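PDB 6JXG: beta-glucosidase from Chaetomella raphigera, which probably hydrolyses terminal, non-reducing beta-D-glucosyl residues, releasing beta-D-glucose, as part of cellulose breakdown. Local coordinates for residues L20-K25 against N266-I271; A26-G31 against T286-S291; I240-A245 against Y261-N266. All coordinates share one frame; numbering follows the deposited sequence.

Contact 1: L20-K25 against N266-I271; sequences LSNTDK and NLLAAI. With NAG (2-acetamido-2-deoxy-beta-D-glucopyranose), chain C.
Leu268 reaches from helix 265-272 to Asn22 and Thr23, in the first turn of helix 22-29, making a small surface contact in which one leucine carries nearly all of the touching. Helix 265-272 belongs to the TIM-barrel-type N-terminal domain of glycosyl hydrolase family 3, and helix 22-29 opens with a capping box formed by Ser21 and Asp24.

Followed outward, CB and CG of Leu268 serve only as a stem on this side. With CG beside the backbone N and anti to the carbonyl carbon (chi1 -58°), the fork is carried across to the other helix, where its two methyls share the backbone O of Asn22. CD1 lies 3.9 Å from Asn22 O and comes within 4.0 Å of Thr23 CG2, the side chains of Thr23 and Leu268 crossing at about a right angle. CD2 slides past Asn22, 4.1 Å from its CB and 3.8 Å from its backbone O, while the amide of Asn22 is engaged by Gln278 through OD1. CD2 also leans on Ala26, one turn further along the helix. Were Leu268 replaced by an alanine, Asn22 CB and the Thr23 methyl would probably lose the apolar group packed on them, and a gap would be likely to open between the two helices.

The turn that the leucine meets carries the capping box. Asp24 N donates to Ser21 OG over 2.8 Å and nearly straight (165°), and Ser21 N returns a bond to Asp24 OD2, also 2.8 Å, arriving from above the carboxylate plane. Lys25 turns its amine away to a salt bridge with Asp282.

On the far flank of helix 265-272 lies the glycan of Asn273, whose N-acetylglucosamine passes over Ala269 and Ala270 and donates from its O6 to Asn266 OD1 at 3.0 Å.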
loop_
_atom_site.group_PDB
_atom_site.type_symbol
_atom_site.label_atom_id
_atom_site.label_comp_id
_atom_site.label_asym_id
_atom_site.label_seq_id
_atom_site.Cartn_x
_atom_site.Cartn_y
_atom_site.Cartn_z
ATOM N N LEU A 20 13.841 -23.878 26.819
ATOM C CA LEU A 20 12.461 -23.507 27.146
ATOM C C LEU A 20 11.609 -24.634 27.613
ATOM O O LEU A 20 11.699 -25.737 27.105
ATOM C CB LEU A 20 11.792 -22.891 25.911
ATOM C CG LEU A 20 12.391 -21.633 25.358
ATOM C CD1 LEU A 20 11.565 -21.084 24.221
ATOM C CD2 LEU A 20 12.547 -20.575 26.467
ATOM N N SER A 21 10.735 -24.362 28.576
ATOM C CA SER A 21 9.693 -25.322 28.905
ATOM C C SER A 21 8.547 -25.232 27.923
ATOM O O SER A 21 8.468 -24.309 27.158
ATOM C CB SER A 21 9.169 -25.028 30.269
ATOM O OG SER A 21 8.410 -23.821 30.206
ATOM N N ASN A 22 7.610 -26.173 28.004
ATOM C CA ASN A 22 6.426 -26.087 27.158
ATOM C C ASN A 22 5.541 -24.934 27.548
ATOM O O ASN A 22 4.975 -24.290 26.685
ATOM C CB ASN A 22 5.622 -27.382 27.174
ATOM C CG ASN A 22 5.848 -28.200 25.941
ATOM O OD1 ASN A 22 6.785 -27.970 25.157
ATOM N ND2 ASN A 22 4.998 -29.156 25.756
ATOM N N THR A 23 5.469 -24.602 28.831
ATOM C CA THR A 23 4.739 -23.405 29.197
ATOM C C THR A 23 5.441 -22.142 28.672
ATOM O O THR A 23 4.755 -21.184 28.260
ATOM C CB THR A 23 4.387 -23.325 30.708
ATOM O OG1 THR A 23 5.576 -23.132 31.435
ATOM C CG2 THR A 23 3.745 -24.589 31.234
ATOM N N ASP A 24 6.777 -22.096 28.675
ATOM C CA ASP A 24 7.490 -20.947 28.022
ATOM C C ASP A 24 7.099 -20.832 26.529
ATOM O O ASP A 24 6.766 -19.754 26.025
ATOM C CB ASP A 24 8.990 -21.065 28.058
ATOM C CG ASP A 24 9.602 -21.099 29.481
ATOM O OD1 ASP A 24 9.051 -20.481 30.390
ATOM O OD2 ASP A 24 10.636 -21.795 29.641
ATOM N N LYS A 25 7.144 -21.976 25.853
ATOM C CA LYS A 25 6.823 -22.078 24.397
ATOM C C LYS A 25 5.409 -21.616 24.124
ATOM O O LYS A 25 5.186 -20.800 23.244
ATOM C CB LYS A 25 7.033 -23.506 23.908
ATOM C CG LYS A 25 8.509 -23.882 23.934
ATOM C CD LYS A 25 8.734 -25.339 23.562
ATOM C CE LYS A 25 10.169 -25.677 23.838
ATOM N NZ LYS A 25 10.404 -27.006 23.332
ATOM N N ASN A 266 -4.671 -24.667 26.354
ATOM C CA ASN A 266 -5.345 -25.458 25.344
ATOM C C ASN A 266 -4.448 -26.067 24.268
ATOM O O ASN A 266 -4.649 -27.196 23.908
ATOM C CB ASN A 266 -6.431 -24.663 24.657
ATOM C CG ASN A 266 -7.776 -24.864 25.286
ATOM O OD1 ASN A 266 -8.119 -25.966 25.674
ATOM N ND2 ASN A 266 -8.531 -23.799 25.424
ATOM N N LEU A 267 -3.436 -25.352 23.781
ATOM C CA LEU A 267 -2.492 -25.922 22.813
ATOM C C LEU A 267 -1.652 -27.039 23.447
ATOM O O LEU A 267 -1.409 -28.095 22.802
ATOM C CB LEU A 267 -1.589 -24.812 22.227
ATOM C CG LEU A 267 -0.531 -25.198 21.194
ATOM C CD1 LEU A 267 -1.066 -25.918 19.975
ATOM C CD2 LEU A 267 0.235 -23.942 20.743
ATOM N N LEU A 268 -1.208 -26.825 24.686
ATOM C CA LEU A 268 -0.464 -27.896 25.438
ATOM C C LEU A 268 -1.325 -29.147 25.617
ATOM O O LEU A 268 -0.820 -30.251 25.502
ATOM C CB LEU A 268 0.051 -27.354 26.773
ATOM C CG LEU A 268 0.966 -26.140 26.687
ATOM C CD1 LEU A 268 1.601 -25.752 28.008
ATOM C CD2 LEU A 268 2.012 -26.363 25.610
ATOM N N ALA A 269 -2.611 -28.959 25.869
ATOM C CA ALA A 269 -3.561 -30.049 25.907
ATOM C C ALA A 269 -3.634 -30.799 24.564
ATOM O O ALA A 269 -3.711 -32.002 24.538
ATOM C CB ALA A 269 -4.944 -29.504 26.304
ATOM N N ALA A 270 -3.639 -30.073 23.441
ATOM C CA ALA A 270 -3.729 -30.684 22.124
ATOM C C ALA A 270 -2.452 -31.525 21.876
ATOM O O ALA A 270 -2.464 -32.506 21.177
ATOM C CB ALA A 270 -3.837 -29.611 21.057
ATOM N N ILE A 271 -1.334 -31.079 22.418
ATOM C CA ILE A 271 -0.111 -31.818 22.227
ATOM C C ILE A 271 -0.185 -33.089 23.081
ATOM O O ILE A 271 0.146 -34.189 22.586
ATOM C CB ILE A 271 1.152 -31.010 22.617
ATOM C CG1 ILE A 271 1.311 -29.782 21.683
ATOM C CG2 ILE A 271 2.372 -31.932 22.469
ATOM C CD1 ILE A 271 2.421 -28.821 21.999
HETATM C C1 NAG C . -7.352 -32.314 22.432
HETATM C C2 NAG C . -8.841 -32.756 22.350
HETATM C C3 NAG C . -9.673 -31.657 21.734
HETATM C C4 NAG C . -9.366 -30.303 22.355
HETATM C C5 NAG C . -7.849 -30.014 22.403
HETATM C C6 NAG C . -7.464 -28.679 23.114
HETATM C C7 NAG C . -9.111 -35.157 22.085
HETATM C C8 NAG C . -9.331 -36.325 21.135
HETATM N N2 NAG C . -9.075 -33.942 21.536
HETATM O O3 NAG C . -11.072 -31.937 21.835
HETATM O O4 NAG C . -10.102 -29.391 21.560
HETATM O O5 NAG C . -7.195 -31.064 23.097
HETATM O O6 NAG C . -8.106 -28.642 24.356
HETATM O O7 NAG C . -8.909 -35.309 23.301
#

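Contact 2: A26-G31 against T286-S291; sequences ASIVTG and TRILAS
Ile28 and Val29 meet Ile288 in a buried contact of apolar side chains between two helices, the end of helix 22-29 lying against the middle of helix 278-294. Ile288 is the shared partner. Its CG2 rests 4.0 Å from Ile28 CG2, the two isoleucines sliding past one another in opposite directions, and its CD1 runs on to Val29 CG2 at 3.7 Å, where the side chains cross nearly at right angles. The branching explains this double reach: in Ile288 CG2 stands anti to the backbone N and stays on Ile28, while CG1 lies beside that N (chi1 -62°) and carries CD1 over both Ile28 and Val29. The same CD1 also touches the backbone O of Ile28.

Helix 278-294 lies in the TIM-barrel-type domain of family 3, and Ile288 also touches Phe228 of strand 228-231; the contact joins helix 22-29 to helix 278-294, which itself packs on that strand. Val29 is hemmed in further by Leu281, Met284 and Val285 of helix 278-294.

At the end of helix 22-29, Ala26 O takes two donors, Val29 N at 3.3 Å and Thr30 OG1 at 2.8 Å, approaching from opposite faces of its plane, and Thr30 OG1 in turn receives Gly264 N.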
loop_
_atom_site.group_PDB
_atom_site.type_symbol
_atom_site.label_atom_id
_atom_site.label_comp_id
_atom_site.label_asym_id
_atom_site.label_seq_id
_atom_site.Cartn_x
_atom_site.Cartn_y
_atom_site.Cartn_z
ATOM N N ALA A 26 4.469 -22.098 24.917
ATOM C CA ALA A 26 3.078 -21.665 24.772
ATOM C C ALA A 26 2.914 -20.165 24.947
ATOM O O ALA A 26 2.138 -19.534 24.253
ATOM C CB ALA A 26 2.153 -22.458 25.704
ATOM N N SER A 27 3.674 -19.557 25.824
ATOM C CA SER A 27 3.485 -18.130 26.115
ATOM C C SER A 27 4.082 -17.275 24.985
ATOM O O SER A 27 3.663 -16.126 24.849
ATOM C CB SER A 27 4.089 -17.737 27.496
ATOM O OG SER A 27 5.525 -17.786 27.436
ATOM N N ILE A 28 5.008 -17.851 24.198
ATOM C CA ILE A 28 5.601 -17.181 23.069
ATOM C C ILE A 28 4.656 -17.150 21.837
ATOM O O ILE A 28 4.682 -16.215 21.061
ATOM C CB ILE A 28 6.949 -17.804 22.685
ATOM C CG1 ILE A 28 7.985 -17.480 23.755
ATOM C CG2 ILE A 28 7.558 -17.222 21.414
ATOM C CD1 ILE A 28 9.316 -18.250 23.637
ATOM N N VAL A 29 3.733 -18.109 21.768
ATOM C CA VAL A 29 2.904 -18.265 20.612
ATOM C C VAL A 29 1.480 -17.753 20.870
ATOM O O VAL A 29 0.648 -17.640 19.942
ATOM C CB VAL A 29 3.045 -19.797 20.381
ATOM C CG1 VAL A 29 1.828 -20.579 20.603
ATOM C CG2 VAL A 29 4.218 -20.235 19.486
ATOM N N THR A 30 1.171 -17.406 22.107
ATOM C CA THR A 30 -0.179 -17.090 22.503
ATOM C C THR A 30 -0.215 -15.694 23.062
ATOM O O THR A 30 0.412 -15.379 24.050
ATOM C CB THR A 30 -0.730 -18.046 23.583
ATOM O OG1 THR A 30 -0.442 -19.389 23.229
ATOM C CG2 THR A 30 -2.236 -17.832 23.815
ATOM N N GLY A 31 -0.950 -14.827 22.356
ATOM C CA GLY A 31 -1.130 -13.475 22.798
ATOM C C GLY A 31 -1.665 -13.424 24.219
ATOM O O GLY A 31 -2.456 -14.298 24.631
ATOM N N THR A 286 10.667 -21.584 17.074
ATOM C CA THR A 286 11.872 -21.414 16.349
ATOM C C THR A 286 11.748 -20.257 15.344
ATOM O O THR A 286 12.645 -19.448 15.241
ATOM C CB THR A 286 12.308 -22.689 15.606
ATOM O OG1 THR A 286 12.434 -23.804 16.519
ATOM C CG2 THR A 286 13.605 -22.471 14.930
ATOM N N ARG A 287 10.602 -20.187 14.684
ATOM C CA ARG A 287 10.362 -19.171 13.672
ATOM C C ARG A 287 10.279 -17.748 14.293
ATOM O O ARG A 287 10.895 -16.798 13.804
ATOM C CB ARG A 287 9.102 -19.491 12.908
ATOM C CG ARG A 287 9.222 -20.677 11.934
ATOM C CD ARG A 287 7.894 -21.095 11.343
ATOM N NE ARG A 287 8.085 -22.086 10.295
ATOM C CZ ARG A 287 8.553 -21.861 9.062
ATOM N NH1 ARG A 287 8.791 -20.641 8.637
ATOM N NH2 ARG A 287 8.734 -22.905 8.248
ATOM N N ILE A 288 9.486 -17.605 15.349
ATOM C CA ILE A 288 9.293 -16.338 16.063
ATOM C C ILE A 288 10.640 -15.796 16.576
ATOM O O ILE A 288 11.008 -14.641 16.317
ATOM C CB ILE A 288 8.329 -16.504 17.258
ATOM C CG1 ILE A 288 6.951 -16.931 16.752
ATOM C CG2 ILE A 288 8.203 -15.184 18.040
ATOM C CD1 ILE A 288 6.016 -17.569 17.742
ATOM N N LEU A 289 11.407 -16.695 17.194
ATOM C CA LEU A 289 12.738 -16.325 17.713
ATOM C C LEU A 289 13.697 -16.035 16.546
ATOM O O LEU A 289 14.520 -15.135 16.632
ATOM C CB LEU A 289 13.302 -17.435 18.656
ATOM C CG LEU A 289 12.478 -17.670 19.939
ATOM C CD1 LEU A 289 13.210 -18.728 20.746
ATOM C CD2 LEU A 289 12.303 -16.411 20.801
ATOM N N ALA A 290 13.640 -16.814 15.462
ATOM C CA ALA A 290 14.510 -16.559 14.325
ATOM C C ALA A 290 14.324 -15.100 13.819
ATOM O O ALA A 290 15.288 -14.424 13.496
ATOM C CB ALA A 290 14.242 -17.537 13.210
ATOM N N SER A 291 13.087 -14.682 13.665
ATOM C CA SER A 291 12.783 -13.345 13.173
ATOM C C SER A 291 13.288 -12.242 14.119
ATOM O O SER A 291 13.839 -11.213 13.700
ATOM C CB SER A 291 11.270 -13.249 12.983
ATOM O OG SER A 291 10.887 -13.954 11.766
#

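Contact 3: I240-A245 against Y261-N266; sequences IGSANA and YLWGSN. With NAG (2-acetamido-2-deoxy-beta-D-glucopyranose), chain C.
Trp263 points its indole at helix 239-245, where Ser242 and Ala243 receive it; these three residues account for almost all the surface buried here, within the TIM-barrel-type N-terminal domain of family 3. The indole offers the side of the ring system that runs from NE1 to CZ2. Ala243 N sits at the ring edge, in its plane, 3.5 Å from CZ2, and the methyl CB of Ala243 lies 4.0 Å from the same carbon. Ser242 OG approaches obliquely to 3.2 Å from NE1, but the main polar partners of both lie just before the contact: NE1 donates to Thr239 O, while Ser242 OG is bonded to Thr238 O and Gln236 OE1. A buried N-H and a buried hydroxyl are thereby satisfied by the first turn of the helix and the loop leading into it.

CG of Trp263 stands beside the backbone N (chi1 -81°), which turns the ring back to the helix. Beyond it, the chain takes a positive phi at Gly264, the N-cap of helix 265-272. Asn266 ND2 reaches back to Tyr261 O, 2.9 Å and nearly straight at 171°.

The contact brings the end of the loop between helices 239-245 and 265-272 back against the first of them. On helix 278-294, Met284 touches both Trp263 and Ala243, and Arg280 bonds to Ala243 O.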
loop_
_atom_site.group_PDB
_atom_site.type_symbol
_atom_site.label_atom_id
_atom_site.label_comp_id
_atom_site.label_asym_id
_atom_site.label_seq_id
_atom_site.Cartn_x
_atom_site.Cartn_y
_atom_site.Cartn_z
ATOM N N ILE A 240 -6.614 -26.814 17.151
ATOM C CA ILE A 240 -5.868 -27.815 16.397
ATOM C C ILE A 240 -5.721 -27.356 14.928
ATOM O O ILE A 240 -4.660 -27.486 14.362
ATOM C CB ILE A 240 -6.616 -29.203 16.410
ATOM C CG1 ILE A 240 -6.653 -29.761 17.820
ATOM C CG2 ILE A 240 -5.980 -30.181 15.431
ATOM C CD1 ILE A 240 -7.760 -30.806 18.022
ATOM N N GLY A 241 -6.808 -26.824 14.353
ATOM C CA GLY A 241 -6.796 -26.394 12.944
ATOM C C GLY A 241 -5.716 -25.415 12.640
ATOM O O GLY A 241 -4.943 -25.612 11.692
ATOM N N SER A 242 -5.654 -24.358 13.454
ATOM C CA SER A 242 -4.697 -23.314 13.232
ATOM C C SER A 242 -3.249 -23.802 13.397
ATOM O O SER A 242 -2.395 -23.487 12.573
ATOM C CB SER A 242 -4.981 -22.110 14.143
ATOM O OG SER A 242 -4.998 -22.454 15.518
ATOM N N ALA A 243 -2.936 -24.467 14.514
ATOM C CA ALA A 243 -1.605 -25.009 14.712
ATOM C C ALA A 243 -1.158 -25.842 13.516
ATOM O O ALA A 243 -0.032 -25.686 13.001
ATOM C CB ALA A 243 -1.548 -25.845 16.003
ATOM N N ASN A 244 -2.005 -26.775 13.139
ATOM C CA ASN A 244 -1.645 -27.772 12.089
ATOM C C ASN A 244 -1.572 -27.176 10.706
ATOM O O ASN A 244 -0.800 -27.650 9.859
ATOM C CB ASN A 244 -2.548 -28.968 12.164
ATOM C CG ASN A 244 -2.241 -29.818 13.369
ATOM O OD1 ASN A 244 -1.216 -29.629 14.064
ATOM N ND2 ASN A 244 -3.145 -30.740 13.652
ATOM N N ALA A 245 -2.250 -26.050 10.530
ATOM C CA ALA A 245 -2.216 -25.321 9.250
ATOM C C ALA A 245 -0.977 -24.529 9.057
ATOM O O ALA A 245 -0.642 -24.186 7.935
ATOM C CB ALA A 245 -3.396 -24.357 9.205
ATOM N N TYR A 261 -8.698 -18.554 25.541
ATOM C CA TYR A 261 -7.479 -18.726 24.731
ATOM C C TYR A 261 -7.473 -20.105 24.034
ATOM O O TYR A 261 -7.416 -21.166 24.705
ATOM C CB TYR A 261 -6.211 -18.566 25.605
ATOM C CG TYR A 261 -6.097 -17.232 26.239
ATOM C CD1 TYR A 261 -5.320 -16.225 25.692
ATOM C CD2 TYR A 261 -6.823 -16.947 27.400
ATOM C CE1 TYR A 261 -5.250 -14.984 26.295
ATOM C CE2 TYR A 261 -6.794 -15.705 27.994
ATOM C CZ TYR A 261 -5.979 -14.728 27.479
ATOM O OH TYR A 261 -5.959 -13.516 28.131
ATOM N N LEU A 262 -7.618 -20.084 22.726
ATOM C CA LEU A 262 -7.622 -21.353 21.946
ATOM C C LEU A 262 -6.290 -22.028 21.979
ATOM O O LEU A 262 -6.191 -23.234 21.817
ATOM C CB LEU A 262 -8.052 -21.108 20.476
ATOM C CG LEU A 262 -9.551 -20.847 20.346
ATOM C CD1 LEU A 262 -9.967 -20.197 19.049
ATOM C CD2 LEU A 262 -10.305 -22.165 20.503
ATOM N N TRP A 263 -5.241 -21.248 22.227
ATOM C CA TRP A 263 -3.884 -21.817 22.429
ATOM C C TRP A 263 -3.542 -21.759 23.958
ATOM O O TRP A 263 -4.342 -22.265 24.737
ATOM C CB TRP A 263 -2.872 -21.177 21.507
ATOM C CG TRP A 263 -2.872 -21.730 20.116
ATOM C CD1 TRP A 263 -3.711 -22.701 19.572
ATOM C CD2 TRP A 263 -2.014 -21.318 19.034
ATOM N NE1 TRP A 263 -3.371 -22.952 18.252
ATOM C CE2 TRP A 263 -2.363 -22.083 17.894
ATOM C CE3 TRP A 263 -1.030 -20.367 18.917
ATOM C CZ2 TRP A 263 -1.707 -21.943 16.683
ATOM C CZ3 TRP A 263 -0.374 -20.213 17.703
ATOM C CH2 TRP A 263 -0.661 -21.038 16.615
ATOM N N GLY A 264 -2.432 -21.188 24.408
ATOM C CA GLY A 264 -2.141 -21.253 25.827
ATOM C C GLY A 264 -2.138 -22.736 26.297
ATOM O O GLY A 264 -1.668 -23.648 25.547
ATOM N N SER A 265 -2.755 -22.983 27.457
ATOM C CA SER A 265 -2.913 -24.338 27.996
ATOM C C SER A 265 -3.701 -25.212 27.070
ATOM O O SER A 265 -3.518 -26.388 27.118
ATOM C CB SER A 265 -3.752 -24.390 29.265
ATOM O OG SER A 265 -3.231 -23.594 30.229
ATOM N N ASN A 266 -4.671 -24.667 26.354
ATOM C CA ASN A 266 -5.345 -25.458 25.344
ATOM C C ASN A 266 -4.448 -26.067 24.268
ATOM O O ASN A 266 -4.649 -27.196 23.908
ATOM C CB ASN A 266 -6.431 -24.663 24.657
ATOM C CG ASN A 266 -7.776 -24.864 25.286
ATOM O OD1 ASN A 266 -8.119 -25.966 25.674
ATOM N ND2 ASN A 266 -8.531 -23.799 25.424
HETATM C C1 NAG C . -7.352 -32.314 22.432
HETATM C C2 NAG C . -8.841 -32.756 22.350
HETATM C C3 NAG C . -9.673 -31.657 21.734
HETATM C C4 NAG C . -9.366 -30.303 22.355
HETATM C C5 NAG C . -7.849 -30.014 22.403
HETATM C C6 NAG C . -7.464 -28.679 23.114
HETATM C C7 NAG C . -9.111 -35.157 22.085
HETATM C C8 NAG C . -9.331 -36.325 21.135
HETATM N N2 NAG C . -9.075 -33.942 21.536
HETATM O O3 NAG C . -11.072 -31.937 21.835
HETATM O O4 NAG C . -10.102 -29.391 21.560
HETATM O O5 NAG C . -7.195 -31.064 23.097
HETATM O O6 NAG C . -8.106 -28.642 24.356
HETATM O O7 NAG C . -8.909 -35.309 23.301
#

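Overall arrangement
Contact 1 lies at the surface, whereas contacts 2 and 3 are buried a little closer to the centre of the chain; contacts 1 and 3 both meet the same N-acetylglucosamine through Asn266. Helix 22-29 serves both contact 1 and contact 2, its start in the first and its end in the second; helix 265-272 belongs to contacts 1 and 3. Contact 1 pairs a leucine fork with a capped helix start, contact 2 is branched aliphatic packing, and contact 3 places an indole among buried polar groups. Leu267, on the helix of contact 1, reaches the other two: its CD2 is 3.7 Å from Val29 CG1 and its CD1 4.0 Å from Ala243 CB. Along the chain, contact 3 nests inside the loops that the other two close.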